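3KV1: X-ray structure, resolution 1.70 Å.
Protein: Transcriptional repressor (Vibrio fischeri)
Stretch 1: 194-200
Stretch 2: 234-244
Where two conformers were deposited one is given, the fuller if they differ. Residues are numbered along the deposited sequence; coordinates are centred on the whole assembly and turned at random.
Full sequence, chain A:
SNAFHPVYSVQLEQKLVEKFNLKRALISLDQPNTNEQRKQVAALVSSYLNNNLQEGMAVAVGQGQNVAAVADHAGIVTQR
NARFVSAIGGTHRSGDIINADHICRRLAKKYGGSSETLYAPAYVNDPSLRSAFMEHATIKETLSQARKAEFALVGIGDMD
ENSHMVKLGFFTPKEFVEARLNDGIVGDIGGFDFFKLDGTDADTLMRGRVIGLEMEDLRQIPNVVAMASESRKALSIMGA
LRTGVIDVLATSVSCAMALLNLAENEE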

# COMPACT_ATOMS: atom_id res chain seq x y z
N PHE A 194 -4.63 22.55 -0.46
CA PHE A 194 -4.01 23.74 0.11
C PHE A 194 -5.00 24.90 -0.00
O PHE A 194 -5.79 24.96 -0.96
CB PHE A 194 -2.73 24.03 -0.70
CG PHE A 194 -1.82 22.83 -0.78
CD1 PHE A 194 -0.98 22.53 0.28
CD2 PHE A 194 -1.89 21.96 -1.86
CE1 PHE A 194 -0.18 21.37 0.25
CE2 PHE A 194 -1.11 20.78 -1.90
CZ PHE A 194 -0.25 20.49 -0.86
N PHE A 195 -4.95 25.82 0.95
CA PHE A 195 -5.92 26.91 0.96
C PHE A 195 -5.29 28.25 1.37
O PHE A 195 -4.21 28.30 1.97
CB PHE A 195 -7.03 26.57 1.93
CG PHE A 195 -6.54 26.12 3.28
CD1 PHE A 195 -6.36 24.76 3.55
CD2 PHE A 195 -6.22 27.06 4.26
CE1 PHE A 195 -5.89 24.33 4.77
CE2 PHE A 195 -5.74 26.64 5.50
CZ PHE A 195 -5.58 25.26 5.76
N LYS A 196 -6.02 29.34 1.09
CA LYS A 196 -5.60 30.68 1.47
C LYS A 196 -6.25 31.05 2.79
O LYS A 196 -7.13 30.33 3.30
CB LYS A 196 -5.99 31.69 0.39
CG LYS A 196 -5.56 31.26 -0.98
CD LYS A 196 -5.70 32.38 -2.00
CE LYS A 196 -6.99 33.16 -1.80
NZ LYS A 196 -7.11 34.33 -2.74
N LEU A 197 -5.83 32.17 3.35
CA LEU A 197 -6.37 32.57 4.64
C LEU A 197 -7.88 32.84 4.59
O LEU A 197 -8.58 32.63 5.59
CB LEU A 197 -5.59 33.76 5.22
CG LEU A 197 -6.06 34.29 6.58
CD1 LEU A 197 -5.99 33.26 7.68
CD2 LEU A 197 -5.23 35.54 6.93
N ASP A 198 -8.37 33.25 3.42
CA ASP A 198 -9.80 33.53 3.25
C ASP A 198 -10.63 32.27 2.91
O ASP A 198 -11.85 32.35 2.74
CB ASP A 198 -10.05 34.66 2.22
CG ASP A 198 -9.72 34.27 0.79
OD1 ASP A 198 -9.40 33.10 0.51
OD2 ASP A 198 -9.79 35.15 -0.08
N GLY A 199 -9.97 31.11 2.84
CA GLY A 199 -10.68 29.85 2.67
C GLY A 199 -10.94 29.45 1.23
O GLY A 199 -11.54 28.42 0.96
N THR A 200 -10.51 30.28 0.29
CA THR A 200 -10.63 29.92 -1.11
C THR A 200 -9.48 28.97 -1.49
O THR A 200 -8.44 28.94 -0.83
CB THR A 200 -10.75 31.15 -2.04
OG1 THR A 200 -9.64 32.03 -1.83
CG2 THR A 200 -12.03 31.93 -1.74
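Stretch 2, residues 234-244: ALSIMGALRTG

Stretch 2 is a helix from Ala234 that lies across the strand of stretch 1 and the turn following it, its axis 7.7 Å from the strand axis at the closest approach and crossing it at 96°, nearly perpendicular. The type I turn from Lys196 to Gly199, closed by Gly199 N to Lys196 O (3.0 Å), packs on the helix around Gly239 and Arg242. Gly239 CA lies 4.2 Å from Leu197 CA, and Thr243 CA 4.1 Å from Gly199 CA. Such proximity depends on two glycines: a CB on Gly239 would clash with Phe195 CE2 and Lys196 O, and one on Gly199 with Arg242 C and Thr243 N. The positive phi of Gly199 (89°) independently calls for glycine. The two backbones meet through CA-H...O contacts, Gly239 CA to Leu197 O (3.6 Å), Gly199 CA to Gly239 O (3.5 Å) and Thr243 CA to Gly199 O (3.4 Å).

Phe195, chi1 p (49°), points its CA-to-CB bond toward the helix. Its ring carries one face over Ala240 CA, with CZ 3.5 Å from Ala240 CB, while Ser236 O lies at the edge, 3.1 Å from Phe195 CE2. Leu197 leaves sideways, but its t,p rotamer brings CD1 to 3.4 Å from Leu235 O and 4.3 Å from Leu235 CB. Arg242 starts toward the turn with chi1 m, then extends through t,t; NH1 thereby reaches Leu197 O, donating a nearly straight hydrogen bond (3.0 Å, 164°) near the guanidinium plane. In the given conformer of selenomethionine Met238 (t,p,t) the end leads away, and CB is its closest atom to stretch 1, 4.4 Å from Leu197 CD1. Thr243, chi1 p, turns OG1 back to Ala240 O (2.7 Å) and sets CG2 4.0 Å from Phe195 CB. Asp198, also p, has its CA-to-CB bond directed away from the helix and accepts Thr200 N at OD1 (3.0 Å), a hydrogen bond that ties Asp198 to the residue just after the turn.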

# COMPACT_ATOMS: atom_id res chain seq x y z
N ALA A 234 -2.66 28.99 14.29
CA ALA A 234 -4.05 29.44 14.22
C ALA A 234 -4.43 30.04 12.86
O ALA A 234 -5.57 29.90 12.44
CB ALA A 234 -4.35 30.44 15.36
N LEU A 235 -3.52 30.73 12.17
CA LEU A 235 -3.89 31.22 10.84
C LEU A 235 -4.26 30.09 9.86
O LEU A 235 -5.21 30.21 9.05
CB LEU A 235 -2.78 32.08 10.25
CG LEU A 235 -2.52 33.41 10.96
CD1 LEU A 235 -1.79 34.33 9.99
CD2 LEU A 235 -3.82 34.06 11.44
N SER A 236 -3.50 28.99 9.90
CA SER A 236 -3.82 27.85 9.06
C SER A 236 -5.16 27.24 9.42
O SER A 236 -5.91 26.81 8.55
CB SER A 236 -2.72 26.78 9.18
OG SER A 236 -1.47 27.36 8.83
N ILE A 237 -5.44 27.17 10.72
CA ILE A 237 -6.68 26.55 11.18
C ILE A 237 -7.85 27.43 10.75
O ILE A 237 -8.90 26.91 10.33
CB ILE A 237 -6.71 26.34 12.71
CG1 ILE A 237 -5.56 25.41 13.13
CG2 ILE A 237 -8.05 25.75 13.13
CD1 ILE A 237 -5.29 25.41 14.66
N MSE A 238 -7.65 28.75 10.83
CA MSE A 238 -8.67 29.71 10.41
C MSE A 238 -8.96 29.56 8.92
O MSE A 238 -10.12 29.49 8.51
CB MSE A 238 -8.27 31.15 10.73
CG MSE A 238 -9.45 32.13 10.66
SE MSE A 238 -10.75 31.87 12.15
CE MSE A 238 -12.19 33.09 11.54
N GLY A 239 -7.90 29.51 8.11
CA GLY A 239 -8.03 29.29 6.67
C GLY A 239 -8.83 28.02 6.38
O GLY A 239 -9.73 28.01 5.53
N ALA A 240 -8.50 26.95 7.08
CA ALA A 240 -9.17 25.68 6.88
C ALA A 240 -10.66 25.76 7.22
O ALA A 240 -11.49 25.24 6.48
CB ALA A 240 -8.47 24.57 7.69
N LEU A 241 -10.99 26.39 8.35
CA LEU A 241 -12.39 26.56 8.71
C LEU A 241 -13.12 27.36 7.66
O LEU A 241 -14.26 27.05 7.33
CB LEU A 241 -12.52 27.21 10.08
CG LEU A 241 -12.22 26.24 11.22
CD1 LEU A 241 -12.06 27.07 12.49
CD2 LEU A 241 -13.29 25.15 11.37
N ARG A 242 -12.44 28.35 7.07
CA ARG A 242 -13.10 29.19 6.07
C ARG A 242 -13.43 28.46 4.78
O ARG A 242 -14.28 28.94 4.03
CB ARG A 242 -12.30 30.48 5.83
CG ARG A 242 -12.43 31.39 7.04
CD ARG A 242 -11.57 32.62 6.87
NE ARG A 242 -11.75 33.58 7.97
CZ ARG A 242 -10.82 34.45 8.33
NH1 ARG A 242 -9.65 34.49 7.70
NH2 ARG A 242 -11.05 35.30 9.34
N THR A 243 -12.81 27.29 4.53
CA THR A 243 -13.11 26.57 3.28
C THR A 243 -14.51 26.01 3.34
O THR A 243 -15.08 25.69 2.31
CB THR A 243 -12.23 25.33 3.07
OG1 THR A 243 -12.48 24.38 4.12
CG2 THR A 243 -10.77 25.71 3.03
N GLY A 244 -15.03 25.85 4.54
CA GLY A 244 -16.36 25.31 4.76
C GLY A 244 -16.45 23.79 4.78
O GLY A 244 -17.53 23.23 4.96